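Local structure of glycoside Hydrolase (Bacteroides uniformis, 5TA0) at residues A[469-474]-A[512-517]; A[452-457]-A[504-509]; A[537-542]-A[623-628]; A[527-532]-A[634-639]. The protein binds agarose-derived oligosaccharides and probably hydrolyses glycosidic bonds of agarose, as a family 86 glycoside hydrolase of a human gut bacterium. One frame throughout, in Å; residues are numbered along the deposited sequence.

The chain begins with strands 25-30 and 34-37, which join sheets of both beta domains, then runs through the barrel before 452-457 opens contact 2. Residues 469-474 open contact 1 before 504-509 closes contact 2 and 512-517 closes contact 1, so these two loops cross. Both use strand 508-514, one near each end, with centres 25 Å apart. Contact 1 pairs that strand with strand 472-481; contact 2 fastens the turn before it to the loop 452-457. The chain then enters strand 523-538, which opens contact 4 at 527-532 and contact 3 at 537-542. Residues 623-628 close contact 3 and 634-639 close contact 4, giving a smaller loop within a larger one and tying together the C-terminal beta domain.

Contact 1 of 4, residues A[469-474]-A[512-517]; sequences DAKSIE and CYNFDR
Ser472 and Asn514 form a hydrogen-bonded antiparallel pair, with Asn514 N 2.9 Å from Ser472 O and Ser472 N 3.3 Å from Asn514 O. Asn514 O also takes a weak, bent bond from Lys471 N (2.7 Å, 129° at the hydrogen). On the Asn514 face, Lys471, its CG anti to the backbone N (chi1 157°) and its chain extended, runs alongside the Asn514 amide and brings CD to 3.4 Å from Asn514 OD1. On the other face Ile473 and Tyr513 lie side by side, Ile473 CG1 3.9 Å from Tyr513 CD1, and Ala470 CB meets the edge of that ring. Two consecutive residues, Lys471 and Ser472, thus oppose one, which defines a classic beta bulge between strands 472-481 and 508-514 of the porphyranase-type beta-sandwich domain. Beyond the bulge, Ala470 CA sits over a face of Phe515, 4.2 Å from the ring centroid and 28° off its normal, a CH-pi contact. A serine here, with no ring to lie against Ala470, is likely to leave a gap beside Val445, Leu31 and Thr466. A water ties Asp469 O (2.8 Å) to Asp516 N (2.9 Å). Farther out, Asn514 ND2 bonds to Asn444, and Glu474 forms a salt bridge with Arg476.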
# COMPACT_ATOMS: atom_id res chain seq x y z
N ASP A 469 -13.12 18.81 28.45
CA ASP A 469 -12.45 19.45 27.31
C ASP A 469 -10.98 19.10 27.33
O ASP A 469 -10.40 18.83 28.38
CB ASP A 469 -12.57 20.98 27.38
CG ASP A 469 -13.98 21.46 27.14
OD1 ASP A 469 -14.74 20.79 26.42
OD2 ASP A 469 -14.31 22.54 27.65
N ALA A 470 -10.37 19.10 26.15
CA ALA A 470 -8.94 18.91 26.09
C ALA A 470 -8.17 20.04 26.78
O ALA A 470 -8.58 21.20 26.76
CB ALA A 470 -8.50 18.78 24.63
N LYS A 471 -7.05 19.68 27.37
CA LYS A 471 -6.09 20.62 27.95
C LYS A 471 -5.43 21.43 26.83
O LYS A 471 -5.26 22.65 26.95
CB LYS A 471 -5.09 19.82 28.81
CG LYS A 471 -3.72 20.37 29.12
CD LYS A 471 -2.97 19.33 29.95
CE LYS A 471 -1.48 19.59 29.99
NZ LYS A 471 -0.80 18.61 30.89
N SER A 472 -5.09 20.78 25.72
CA SER A 472 -4.52 21.49 24.56
C SER A 472 -4.86 20.77 23.26
O SER A 472 -5.18 19.57 23.28
CB SER A 472 -3.02 21.60 24.70
OG SER A 472 -2.42 20.32 24.65
N ILE A 473 -4.79 21.51 22.16
CA ILE A 473 -4.99 20.98 20.80
C ILE A 473 -3.82 21.44 19.96
O ILE A 473 -3.58 22.66 19.86
CB ILE A 473 -6.32 21.46 20.19
CG1 ILE A 473 -7.49 21.10 21.12
CG2 ILE A 473 -6.54 20.89 18.78
CD1 ILE A 473 -8.84 21.60 20.70
N GLU A 474 -3.08 20.50 19.36
CA GLU A 474 -2.08 20.81 18.34
C GLU A 474 -2.65 20.42 16.98
O GLU A 474 -3.02 19.27 16.76
CB GLU A 474 -0.76 20.10 18.61
CG GLU A 474 0.26 20.28 17.50
CD GLU A 474 1.61 19.69 17.80
OE1 GLU A 474 2.34 20.22 18.67
OE2 GLU A 474 2.01 18.73 17.11
N CYS A 512 -4.12 16.80 17.30
CA CYS A 512 -3.67 16.11 18.49
C CYS A 512 -4.36 16.73 19.71
O CYS A 512 -4.07 17.87 20.06
CB CYS A 512 -2.14 16.19 18.61
SG CYS A 512 -1.24 15.78 17.09
N TYR A 513 -5.26 15.98 20.32
CA TYR A 513 -5.94 16.43 21.56
C TYR A 513 -5.18 15.86 22.73
O TYR A 513 -4.89 14.67 22.75
CB TYR A 513 -7.37 15.96 21.61
CG TYR A 513 -8.26 16.43 20.47
CD1 TYR A 513 -9.05 17.56 20.58
CD2 TYR A 513 -8.30 15.74 19.27
CE1 TYR A 513 -9.86 17.99 19.55
CE2 TYR A 513 -9.10 16.16 18.23
CZ TYR A 513 -9.89 17.28 18.36
OH TYR A 513 -10.67 17.67 17.31
N ASN A 514 -4.83 16.70 23.72
CA ASN A 514 -4.23 16.23 24.94
C ASN A 514 -5.20 16.48 26.10
O ASN A 514 -5.70 17.59 26.27
CB ASN A 514 -2.91 16.94 25.19
CG ASN A 514 -2.23 16.46 26.46
OD1 ASN A 514 -2.15 17.20 27.43
ND2 ASN A 514 -1.76 15.22 26.47
N PHE A 515 -5.48 15.42 26.87
CA PHE A 515 -6.41 15.50 28.00
C PHE A 515 -5.67 15.41 29.33
O PHE A 515 -4.57 14.90 29.42
CB PHE A 515 -7.44 14.38 27.88
CG PHE A 515 -8.42 14.59 26.77
CD1 PHE A 515 -9.61 15.25 26.97
CD2 PHE A 515 -8.14 14.13 25.47
CE1 PHE A 515 -10.52 15.44 25.94
CE2 PHE A 515 -9.03 14.32 24.44
CZ PHE A 515 -10.23 14.98 24.65
N ASP A 516 -6.33 15.94 30.38
CA ASP A 516 -5.81 15.89 31.75
C ASP A 516 -5.50 14.44 32.20
O ASP A 516 -4.50 14.17 32.84
CB ASP A 516 -6.87 16.43 32.76
CG ASP A 516 -7.26 17.90 32.57
OD1 ASP A 516 -6.36 18.75 32.53
OD2 ASP A 516 -8.48 18.23 32.56
N ARG A 517 -6.42 13.54 31.88
CA ARG A 517 -6.28 12.13 32.27
C ARG A 517 -6.55 11.23 31.08
O ARG A 517 -7.03 11.70 30.04
CB ARG A 517 -7.25 11.81 33.41
CG ARG A 517 -6.89 12.54 34.71
CD ARG A 517 -7.74 12.06 35.86
NE ARG A 517 -7.38 10.71 36.28
CZ ARG A 517 -8.16 9.91 37.01
NH1 ARG A 517 -9.37 10.27 37.39
NH2 ARG A 517 -7.72 8.69 37.33
O HOH W 1 -9.01 17.06 30.04
O HOH W 2 -2.20 18.55 22.02

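Contact 2 of 4, residues A[452-457]-A[504-509]; sequences LDFKPV and ETEATC
Glu506 N donates to Asp453 O across 3.2 Å, the hydrogen bond that joins the two segments; the bond is bent (140° at the hydrogen), yet the donor lies nearly along the C=O axis. Within 452-457 the Asp453 carboxylate is engaged twice: OD2 receives Lys455 NZ on its syn side in a 2.9 Å salt bridge, while OD1 is met by Phe454 N from above the carboxylate plane. The donor Glu506 belongs to a type II beta turn from Glu504 to Ala507, leading into strand 508-514 of the beta-sandwich domain. It holds the third position, with the positive phi (53°) expected there, and Ala507 N bonds back to Glu504 O. In charge pairing, Glu506 OE2 reaches two lysines, Lys348 on helix 340-358 and Lys296, so the turn meets the barrel domain. A glutamine in place of Glu506 would probably cost both lysines the negative charge they share here. Phe454 CE1 comes 3.4 Å from Glu506 OE2, with ring and carboxylate planes 57° apart. Thr505 straddles the chain opposite: its CG2, anti to its own N, packs 3.5 Å from Phe454 C, and its OG1 lies 3.3 Å from Lys455 CA. Pro456 CG rests 3.5 Å from Glu504 OE2.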
# COMPACT_ATOMS: atom_id res chain seq x y z
N LEU A 452 -9.72 14.14 -0.51
CA LEU A 452 -9.64 13.64 -1.88
C LEU A 452 -10.16 14.64 -2.92
O LEU A 452 -9.96 14.43 -4.12
CB LEU A 452 -10.42 12.33 -2.02
CG LEU A 452 -9.83 11.13 -1.27
CD1 LEU A 452 -10.87 10.03 -1.21
CD2 LEU A 452 -8.53 10.62 -1.91
N ASP A 453 -10.82 15.72 -2.48
CA ASP A 453 -11.33 16.73 -3.41
C ASP A 453 -10.20 17.68 -3.84
O ASP A 453 -9.15 17.78 -3.20
CB ASP A 453 -12.49 17.50 -2.76
CG ASP A 453 -13.48 18.10 -3.77
OD1 ASP A 453 -13.25 18.03 -5.00
OD2 ASP A 453 -14.49 18.63 -3.27
N PHE A 454 -10.45 18.36 -4.96
CA PHE A 454 -9.50 19.27 -5.61
C PHE A 454 -9.81 20.74 -5.32
O PHE A 454 -9.48 21.64 -6.12
CB PHE A 454 -9.48 18.96 -7.10
CG PHE A 454 -9.12 17.55 -7.37
CD1 PHE A 454 -7.81 17.13 -7.33
CD2 PHE A 454 -10.11 16.62 -7.53
CE1 PHE A 454 -7.48 15.81 -7.52
CE2 PHE A 454 -9.80 15.30 -7.71
CZ PHE A 454 -8.48 14.89 -7.71
N LYS A 455 -10.40 20.98 -4.16
CA LYS A 455 -10.62 22.31 -3.63
C LYS A 455 -10.61 22.20 -2.12
O LYS A 455 -10.74 21.08 -1.59
CB LYS A 455 -11.97 22.88 -4.09
CG LYS A 455 -13.17 22.04 -3.75
CD LYS A 455 -14.46 22.70 -4.25
CE LYS A 455 -15.69 21.89 -3.88
NZ LYS A 455 -15.90 20.68 -4.73
N PRO A 456 -10.50 23.33 -1.42
CA PRO A 456 -10.59 23.31 0.05
C PRO A 456 -11.98 22.89 0.50
O PRO A 456 -12.95 23.11 -0.23
CB PRO A 456 -10.27 24.74 0.45
CG PRO A 456 -9.50 25.30 -0.72
CD PRO A 456 -10.11 24.67 -1.91
N VAL A 457 -12.06 22.26 1.67
CA VAL A 457 -13.32 21.79 2.23
C VAL A 457 -13.40 22.32 3.67
O VAL A 457 -12.49 22.11 4.50
CB VAL A 457 -13.42 20.25 2.18
CG1 VAL A 457 -14.71 19.76 2.82
CG2 VAL A 457 -13.35 19.76 0.75
N GLU A 504 -7.24 22.09 3.25
CA GLU A 504 -6.84 22.54 1.91
C GLU A 504 -6.97 21.46 0.85
O GLU A 504 -7.25 20.30 1.15
CB GLU A 504 -5.43 23.12 1.93
CG GLU A 504 -5.38 24.58 2.38
CD GLU A 504 -6.13 25.51 1.43
OE1 GLU A 504 -6.73 26.48 1.92
OE2 GLU A 504 -6.15 25.23 0.23
N THR A 505 -6.85 21.87 -0.40
CA THR A 505 -6.95 21.00 -1.56
C THR A 505 -6.02 19.78 -1.40
O THR A 505 -4.82 19.94 -1.19
CB THR A 505 -6.53 21.77 -2.81
OG1 THR A 505 -7.43 22.88 -2.95
CG2 THR A 505 -6.55 20.92 -4.03
N GLU A 506 -6.59 18.59 -1.47
CA GLU A 506 -5.79 17.34 -1.35
C GLU A 506 -4.91 17.29 -0.10
O GLU A 506 -3.88 16.61 -0.08
CB GLU A 506 -4.98 17.08 -2.63
CG GLU A 506 -5.82 16.80 -3.85
CD GLU A 506 -4.97 16.59 -5.08
OE1 GLU A 506 -4.45 17.61 -5.61
OE2 GLU A 506 -4.76 15.43 -5.49
N ALA A 507 -5.30 17.99 0.97
CA ALA A 507 -4.47 18.16 2.13
C ALA A 507 -4.80 17.12 3.21
O ALA A 507 -5.81 16.40 3.13
CB ALA A 507 -4.61 19.58 2.69
N THR A 508 -3.93 17.07 4.21
CA THR A 508 -4.16 16.23 5.39
C THR A 508 -3.96 17.07 6.62
O THR A 508 -3.03 17.91 6.67
CB THR A 508 -3.16 15.04 5.41
OG1 THR A 508 -3.22 14.35 4.17
CG2 THR A 508 -3.47 14.05 6.52
N CYS A 509 -4.79 16.85 7.65
CA CYS A 509 -4.48 17.35 8.97
C CYS A 509 -4.43 16.21 9.98
O CYS A 509 -5.15 15.21 9.85
CB CYS A 509 -5.45 18.43 9.45
SG CYS A 509 -7.19 17.95 9.55

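Contact 3 of 4, residues A[537-542]-A[623-628]; sequences KEIAAG and LKFPDN
Ala541 N points almost straight at Asn628 OD1, 2.8 Å away with 178° at the hydrogen, although the donor stands 42° out of the amide plane. The bond joins two neighbouring connections that pass between the sheets of the C-terminal beta domain, an arrangement consistent with a beta-sandwich: one leads from strand 523-538 to strand 545-549, the other from strand 619-624 back to strand 631-642. The touching parts run 113° apart and do not pair as strands. The second direct bond, Gly542 N to Phe625 O, is also 2.8 Å and nearly straight, so backbone and side-chain acceptors hold successive amides of the first connection. Between these bonds, Ala541 CB packs 3.5 Å from Asn628 OD1 and close to Pro626 O.

The apolar part of the contact is Ile539 on Phe625. Ile539 CD1 sits over one face of the ring, 3.9 Å from its centroid, in a CH-pi contact. The other branch of Ile539, CG2, is anti to the backbone N and comes 3.5 Å from Phe625 CD2, so both branches engage this buried ring. Val632, touched by both residues, and Leu566 beside the ring continue the core between the sheets. The Asp627 carboxylate is engaged outside the two segments, OD1 in a salt bridge with Arg568 and OD2 accepting from Ser573 N.

Two waters bridge the segments: one links Ala540 O to Phe625 N, the other Gly542 O (2.8 Å) to Lys624 NZ (2.9 Å).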
# COMPACT_ATOMS: atom_id res chain seq x y z
N LYS A 537 -19.80 -9.62 -13.42
CA LYS A 537 -20.98 -9.87 -14.26
C LYS A 537 -21.14 -8.74 -15.27
O LYS A 537 -21.01 -7.56 -14.94
CB LYS A 537 -22.23 -9.99 -13.39
CG LYS A 537 -22.20 -11.13 -12.36
CD LYS A 537 -22.02 -12.49 -13.01
CE LYS A 537 -21.98 -13.62 -11.99
NZ LYS A 537 -21.63 -14.92 -12.65
N GLU A 538 -21.42 -9.12 -16.52
CA GLU A 538 -21.67 -8.16 -17.61
C GLU A 538 -23.02 -7.47 -17.43
O GLU A 538 -24.00 -8.09 -17.02
CB GLU A 538 -21.70 -8.88 -18.97
CG GLU A 538 -20.41 -9.55 -19.39
CD GLU A 538 -20.56 -10.42 -20.63
OE1 GLU A 538 -21.65 -10.45 -21.24
OE2 GLU A 538 -19.58 -11.11 -20.98
N ILE A 539 -23.03 -6.19 -17.72
CA ILE A 539 -24.22 -5.34 -17.59
C ILE A 539 -24.95 -5.23 -18.93
O ILE A 539 -24.39 -4.74 -19.91
CB ILE A 539 -23.87 -3.93 -17.09
CG1 ILE A 539 -23.23 -3.99 -15.68
CG2 ILE A 539 -25.13 -3.06 -17.04
CD1 ILE A 539 -22.47 -2.73 -15.32
N ALA A 540 -26.20 -5.67 -18.93
CA ALA A 540 -27.12 -5.45 -20.07
C ALA A 540 -28.25 -4.55 -19.61
O ALA A 540 -28.74 -4.69 -18.50
CB ALA A 540 -27.66 -6.78 -20.55
N ALA A 541 -28.73 -3.67 -20.50
CA ALA A 541 -29.81 -2.72 -20.16
C ALA A 541 -31.08 -3.45 -19.73
O ALA A 541 -31.51 -4.40 -20.39
CB ALA A 541 -30.12 -1.81 -21.35
N GLY A 542 -31.62 -3.05 -18.58
CA GLY A 542 -32.85 -3.61 -18.04
C GLY A 542 -32.76 -5.02 -17.49
O GLY A 542 -33.77 -5.55 -17.05
N LEU A 623 -29.18 -5.39 -8.89
CA LEU A 623 -28.82 -4.19 -9.63
C LEU A 623 -29.43 -4.21 -11.01
O LEU A 623 -29.40 -5.22 -11.68
CB LEU A 623 -27.31 -4.07 -9.78
CG LEU A 623 -26.51 -3.91 -8.50
CD1 LEU A 623 -25.03 -4.06 -8.82
CD2 LEU A 623 -26.77 -2.57 -7.86
N LYS A 624 -29.98 -3.08 -11.44
CA LYS A 624 -30.51 -2.96 -12.80
C LYS A 624 -30.10 -1.64 -13.39
O LYS A 624 -30.46 -0.59 -12.87
CB LYS A 624 -32.04 -3.10 -12.82
CG LYS A 624 -32.60 -3.13 -14.24
CD LYS A 624 -34.12 -3.11 -14.24
CE LYS A 624 -34.70 -4.40 -13.74
NZ LYS A 624 -36.15 -4.44 -14.03
N PHE A 625 -29.37 -1.70 -14.50
CA PHE A 625 -28.88 -0.51 -15.18
C PHE A 625 -29.77 -0.20 -16.38
O PHE A 625 -30.34 -1.12 -16.96
CB PHE A 625 -27.45 -0.75 -15.67
CG PHE A 625 -26.43 -0.87 -14.55
CD1 PHE A 625 -25.68 0.23 -14.15
CD2 PHE A 625 -26.24 -2.09 -13.91
CE1 PHE A 625 -24.72 0.11 -13.13
CE2 PHE A 625 -25.30 -2.21 -12.88
CZ PHE A 625 -24.56 -1.11 -12.49
N PRO A 626 -29.85 1.09 -16.75
CA PRO A 626 -30.68 1.52 -17.90
C PRO A 626 -29.99 1.36 -19.26
O PRO A 626 -30.64 1.55 -20.30
CB PRO A 626 -30.91 2.99 -17.62
CG PRO A 626 -29.67 3.44 -16.93
CD PRO A 626 -29.32 2.26 -16.03
N ASP A 627 -28.71 0.99 -19.27
CA ASP A 627 -27.89 1.01 -20.48
C ASP A 627 -26.96 -0.20 -20.55
O ASP A 627 -26.78 -0.92 -19.55
CB ASP A 627 -27.11 2.32 -20.58
CG ASP A 627 -26.40 2.71 -19.27
OD1 ASP A 627 -26.43 1.92 -18.29
OD2 ASP A 627 -25.85 3.82 -19.23
N ASN A 628 -26.44 -0.48 -21.75
CA ASN A 628 -25.61 -1.65 -22.00
C ASN A 628 -24.13 -1.35 -21.80
O ASN A 628 -23.68 -0.25 -22.12
CB ASN A 628 -25.77 -2.12 -23.46
CG ASN A 628 -27.14 -2.69 -23.74
OD1 ASN A 628 -27.62 -3.57 -23.02
ND2 ASN A 628 -27.78 -2.20 -24.79
O HOH W 3 -28.64 -4.06 -15.75
O HOH W 4 -36.43 -4.55 -16.88

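Contact 4 of 4, residues A[527-532]-A[634-639]; sequences EVKYYA and TVTMQI
Tyr530 and Ile639, the two residues with most surface buried here, meet obliquely on one face of the sheet, Tyr530 CE2 3.8 Å from Ile639 CG1. With CG anti to its carbonyl carbon (chi1 -66°), the Tyr530 ring leans along the partner strand toward Ile639, and Met637 O lies at its edge. Its hydroxyl is bonded to Lys553 N, which fixes the far end of the ring. The backbones of both residues are held by hydrogen bonds: Tyr530 N to Met637 O (2.8 Å), Met637 N to Tyr530 O (3.0 Å) and Ile639 N to Val528 O (2.8 Å).

Gln638 points to the opposite face and carries the side-chain bond of the contact. Its NE2 lies 2.8 Å from Glu527 OE2 in a nearly straight bond; the acceptor lies in the amide plane, but the donor stands 50° above the carboxylate plane. Gln638 OE1 is bonded to Arg563 and Glu527 OE1 to His35, so both groups are gripped at two atoms and restrained from turning. Farther along this face Thr636 CG2 packs 3.6 Å from Tyr531 CD1, and Lys529 forms salt bridges with Asp305 and Glu308 of helix 298-315.

Segments 527-531 and 634-639 run antiparallel, 163° between their directions, as neighbours in one sheet, with Tyr530 and Met637 facing strand 545-549 and Lys529, Tyr531 and Thr636 facing a barrel-domain helix, consistent with a beta-sandwich packed against the barrel.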
# COMPACT_ATOMS: atom_id res chain seq x y z
N GLU A 527 -16.32 -3.91 13.03
CA GLU A 527 -16.51 -3.96 11.58
C GLU A 527 -16.24 -5.34 11.08
O GLU A 527 -15.21 -5.94 11.43
CB GLU A 527 -15.57 -2.97 10.91
CG GLU A 527 -15.62 -3.00 9.39
CD GLU A 527 -14.62 -2.09 8.73
OE1 GLU A 527 -13.99 -1.25 9.41
OE2 GLU A 527 -14.44 -2.24 7.49
N VAL A 528 -17.16 -5.85 10.25
CA VAL A 528 -16.95 -7.12 9.55
C VAL A 528 -17.27 -6.89 8.08
O VAL A 528 -18.28 -6.25 7.74
CB VAL A 528 -17.80 -8.28 10.15
CG1 VAL A 528 -17.47 -9.59 9.50
CG2 VAL A 528 -17.54 -8.43 11.65
N LYS A 529 -16.43 -7.42 7.21
CA LYS A 529 -16.61 -7.32 5.75
C LYS A 529 -17.01 -8.67 5.19
O LYS A 529 -16.37 -9.70 5.48
CB LYS A 529 -15.32 -6.83 5.11
CG LYS A 529 -15.45 -6.51 3.65
CD LYS A 529 -14.20 -5.83 3.17
CE LYS A 529 -14.29 -5.44 1.71
NZ LYS A 529 -13.10 -4.64 1.35
N TYR A 530 -18.08 -8.66 4.39
CA TYR A 530 -18.66 -9.88 3.82
C TYR A 530 -18.59 -9.85 2.31
O TYR A 530 -18.73 -8.79 1.70
CB TYR A 530 -20.10 -10.04 4.29
CG TYR A 530 -20.25 -10.30 5.76
CD1 TYR A 530 -20.19 -11.59 6.28
CD2 TYR A 530 -20.45 -9.25 6.65
CE1 TYR A 530 -20.30 -11.83 7.65
CE2 TYR A 530 -20.59 -9.49 8.02
CZ TYR A 530 -20.50 -10.77 8.51
OH TYR A 530 -20.66 -11.02 9.86
N TYR A 531 -18.37 -11.02 1.72
CA TYR A 531 -18.20 -11.16 0.28
C TYR A 531 -19.39 -11.87 -0.32
O TYR A 531 -20.09 -12.61 0.36
CB TYR A 531 -16.89 -11.92 0.01
CG TYR A 531 -15.72 -11.16 0.55
CD1 TYR A 531 -15.09 -10.19 -0.22
CD2 TYR A 531 -15.28 -11.36 1.85
CE1 TYR A 531 -14.04 -9.42 0.30
CE2 TYR A 531 -14.23 -10.62 2.37
CZ TYR A 531 -13.61 -9.66 1.59
OH TYR A 531 -12.59 -8.88 2.11
N ALA A 532 -19.63 -11.63 -1.59
CA ALA A 532 -20.71 -12.29 -2.33
C ALA A 532 -20.29 -13.68 -2.79
O ALA A 532 -19.11 -14.06 -2.79
CB ALA A 532 -21.12 -11.45 -3.52
N THR A 634 -17.40 -6.39 -8.42
CA THR A 634 -17.64 -7.00 -7.10
C THR A 634 -18.81 -6.33 -6.42
O THR A 634 -19.07 -5.14 -6.62
CB THR A 634 -16.40 -6.88 -6.17
OG1 THR A 634 -16.06 -5.51 -5.98
CG2 THR A 634 -15.20 -7.63 -6.72
N VAL A 635 -19.48 -7.11 -5.57
CA VAL A 635 -20.41 -6.60 -4.58
C VAL A 635 -20.00 -7.18 -3.24
O VAL A 635 -19.97 -8.39 -3.08
CB VAL A 635 -21.87 -6.95 -4.92
CG1 VAL A 635 -22.79 -6.42 -3.84
CG2 VAL A 635 -22.23 -6.38 -6.29
N THR A 636 -19.61 -6.29 -2.33
CA THR A 636 -19.23 -6.68 -0.96
C THR A 636 -19.95 -5.77 0.01
O THR A 636 -20.60 -4.81 -0.38
CB THR A 636 -17.70 -6.66 -0.76
OG1 THR A 636 -17.20 -5.32 -0.89
CG2 THR A 636 -17.02 -7.56 -1.78
N MET A 637 -19.84 -6.06 1.30
CA MET A 637 -20.59 -5.27 2.31
C MET A 637 -19.81 -5.17 3.60
O MET A 637 -19.32 -6.16 4.11
CB MET A 637 -21.96 -5.89 2.54
CG MET A 637 -22.85 -5.11 3.50
SD MET A 637 -24.59 -5.59 3.40
CE MET A 637 -24.48 -7.25 4.06
N GLN A 638 -19.73 -3.97 4.14
CA GLN A 638 -19.23 -3.75 5.51
C GLN A 638 -20.40 -3.59 6.47
O GLN A 638 -21.34 -2.84 6.21
CB GLN A 638 -18.38 -2.49 5.58
CG GLN A 638 -17.04 -2.61 4.88
CD GLN A 638 -16.50 -1.25 4.56
OE1 GLN A 638 -16.98 -0.61 3.62
NE2 GLN A 638 -15.52 -0.78 5.33
N ILE A 639 -20.32 -4.33 7.56
CA ILE A 639 -21.28 -4.26 8.67
C ILE A 639 -20.53 -3.68 9.87
O ILE A 639 -19.42 -4.12 10.16
CB ILE A 639 -21.81 -5.68 8.99
CG1 ILE A 639 -22.57 -6.24 7.78
CG2 ILE A 639 -22.69 -5.71 10.23
CD1 ILE A 639 -23.83 -5.50 7.40